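Local coordinates for hypothetical protein (Ruminococcus gnavus, PDB 4ESN), which is of unknown function but binds a zinc ion and belongs to the NusG domain II family, at residues T39-I42 with N46-R49. Numbering follows the deposited sequence.
Sequences TIEI and NRLR
T39 and I40 face R49 and L48 across an antiparallel beta hairpin, strands 38-42 and 46-51, in which one face carries T39, E41, R47 and R49 and the other is mainly aliphatic, with N46 among I40, I42 and L48. On the face of T39 and E41 the contacts are made by the long arginines. R47 lies alongside T39 and E41, pointing the same way, and its CD rests 3.6 Å from T39 CG2 and 3.9 Å from E41 CG. The E41 carboxylate and the R47 guanidinium do not pair; their planes stand 69° apart, and R47 NE instead forms a salt bridge with E58 on the next strand, 54-60. R49 starts with CG anti to the backbone N (chi1 176°) and then bends at chi2 (55°), which carries its guanidinium over to T39. There NH1 makes a long, tentative bond of 3.3 Å to OG1 in one of two T39 conformers, OG1 lying at the guanidinium edge, near its plane. R49 NH2 is hydrogen-bonded to Q51. A leucine in place of R49 would probably leave Q51 OE1 without its guanidinium partner, and would also lose the tentative bond to T39 OG1.

On the other face, I40 and L48 run side by side, with CD1 of I40 4.0 Å from CD2 of L48, while I42 reaches across so that its CD1 meets L48 CB. V22 of the four-stranded sheet packs against both I42 and L48, and V89 against L48. N46 is the polar exception, close to C67 and C82, which with C62 bind the zinc ion; its OD1 is bonded to N85. Its backbone O accepts the short bond from I42 N, 2.7 Å long.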
ATOM      1  N   THR A  39       3.629 -16.747   9.971  1.00 45.74           N
ATOM      2  CA  THR A  39       4.526 -15.631  10.216  0.50 44.68           C
ATOM      3  C   THR A  39       5.472 -15.559   9.009  1.00 48.69           C
ATOM      4  O   THR A  39       6.088 -16.579   8.664  1.00 49.90           O
ATOM      5  CB  THR A  39       5.200 -15.886  11.572  0.50 54.13           C
ATOM      6  OG1 THR A  39       4.231 -15.665  12.614  0.50 47.20           O
ATOM      7  CG2 THR A  39       6.447 -15.049  11.793  0.50 52.66           C
ATOM      8  N   ILE A  40       5.565 -14.401   8.362  1.00 43.04           N
ATOM      9  CA  ILE A  40       6.429 -14.196   7.208  1.00 42.68           C
ATOM     10  C   ILE A  40       7.502 -13.187   7.597  1.00 46.35           C
ATOM     11  O   ILE A  40       7.220 -12.006   7.846  1.00 44.02           O
ATOM     12  CB  ILE A  40       5.673 -13.798   5.889  1.00 45.05           C
ATOM     13  CG1 ILE A  40       4.464 -14.747   5.573  1.00 46.24           C
ATOM     14  CG2 ILE A  40       6.617 -13.763   4.690  1.00 44.91           C
ATOM     15  CD1 ILE A  40       3.186 -14.467   6.190  1.00 51.66           C
ATOM     16  N   GLU A  41       8.739 -13.661   7.634  1.00 45.86           N
ATOM     17  CA  GLU A  41       9.886 -12.813   7.946  1.00 47.68           C
ATOM     18  C   GLU A  41      10.399 -12.331   6.612  1.00 53.79           C
ATOM     19  O   GLU A  41      10.899 -13.135   5.819  1.00 53.36           O
ATOM     20  CB  GLU A  41      10.930 -13.579   8.780  1.00 50.70           C
ATOM     21  CG  GLU A  41      10.307 -14.069  10.081  1.00 61.57           C
ATOM     22  CD  GLU A  41      11.168 -14.800  11.100  1.00 87.37           C
ATOM     23  OE1 GLU A  41      12.414 -14.671  11.050  1.00 89.09           O
ATOM     24  OE2 GLU A  41      10.582 -15.478  11.978  1.00 74.83           O
ATOM     25  N   ILE A  42      10.166 -11.037   6.331  1.00 50.69           N
ATOM     26  CA  ILE A  42      10.454 -10.412   5.050  1.00 52.38           C
ATOM     27  C   ILE A  42      11.824  -9.795   5.140  1.00 61.75           C
ATOM     28  O   ILE A  42      11.967  -8.671   5.596  1.00 63.05           O
ATOM     29  CB  ILE A  42       9.316  -9.408   4.669  1.00 52.91           C
ATOM     30  CG1 ILE A  42       7.932 -10.069   4.730  1.00 50.53           C
ATOM     31  CG2 ILE A  42       9.526  -8.826   3.295  1.00 54.41           C
ATOM     32  CD1 ILE A  42       6.700  -9.086   4.900  1.00 47.46           C
ATOM     33  N   ASN A  46      11.252  -6.693   8.239  1.00 44.70           N
ATOM     34  CA  ASN A  46       9.814  -6.707   8.458  1.00 42.83           C
ATOM     35  C   ASN A  46       9.313  -8.098   8.766  1.00 45.67           C
ATOM     36  O   ASN A  46       9.816  -9.094   8.208  1.00 44.48           O
ATOM     37  CB  ASN A  46       9.053  -6.175   7.219  1.00 38.61           C
ATOM     38  CG  ASN A  46       9.344  -4.739   6.865  1.00 50.34           C
ATOM     39  OD1 ASN A  46      10.331  -4.439   6.210  1.00 47.90           O
ATOM     40  ND2 ASN A  46       8.529  -3.814   7.345  1.00 43.72           N
ATOM     41  N   ARG A  47       8.301  -8.168   9.630  1.00 38.98           N
ATOM     42  CA  ARG A  47       7.690  -9.447   9.935  1.00 37.70           C
ATOM     43  C   ARG A  47       6.192  -9.283   9.885  1.00 40.43           C
ATOM     44  O   ARG A  47       5.621  -8.454  10.606  1.00 39.52           O
ATOM     45  CB  ARG A  47       8.184 -10.012  11.265  1.00 35.97           C
ATOM     46  CG  ARG A  47       7.591 -11.388  11.590  1.00 38.49           C
ATOM     47  CD  ARG A  47       8.301 -12.077  12.744  1.00 45.79           C
ATOM     48  NE  ARG A  47       8.149 -11.350  14.003  1.00 44.44           N
ATOM     49  CZ  ARG A  47       9.110 -10.647  14.590  1.00 55.03           C
ATOM     50  NH1 ARG A  47      10.323 -10.575  14.039  1.00 45.23           N
ATOM     51  NH2 ARG A  47       8.877 -10.030  15.742  1.00 44.29           N
ATOM     52  N   LEU A  48       5.562 -10.066   8.998  1.00 38.43           N
ATOM     53  CA  LEU A  48       4.113 -10.072   8.792  1.00 38.37           C
ATOM     54  C   LEU A  48       3.487 -11.210   9.536  1.00 44.55           C
ATOM     55  O   LEU A  48       3.992 -12.323   9.492  1.00 46.77           O
ATOM     56  CB  LEU A  48       3.812 -10.205   7.290  1.00 38.93           C
ATOM     57  CG  LEU A  48       2.338 -10.126   6.876  1.00 43.76           C
ATOM     58  CD1 LEU A  48       1.826  -8.686   6.973  1.00 42.68           C
ATOM     59  CD2 LEU A  48       2.153 -10.680   5.473  1.00 47.71           C
ATOM     60  N   ARG A  49       2.367 -10.947  10.210  1.00 40.30           N
ATOM     61  CA  ARG A  49       1.647 -12.009  10.902  1.00 38.99           C
ATOM     62  C   ARG A  49       0.269 -12.218  10.232  1.00 42.41           C
ATOM     63  O   ARG A  49      -0.500 -11.260  10.043  1.00 40.72           O
ATOM     64  CB  ARG A  49       1.505 -11.673  12.394  1.00 38.40           C
ATOM     65  CG  ARG A  49       0.672 -12.685  13.256  1.00 48.73           C
ATOM     66  CD  ARG A  49       1.143 -14.141  13.205  1.00 63.40           C
ATOM     67  NE  ARG A  49       0.155 -15.052  13.806  1.00 71.17           N
ATOM     68  CZ  ARG A  49       0.254 -16.378  13.853  1.00 76.87           C
ATOM     69  NH1 ARG A  49       1.324 -16.990  13.368  1.00 68.42           N
ATOM     70  NH2 ARG A  49      -0.704 -17.099  14.416  1.00 78.93           N
TER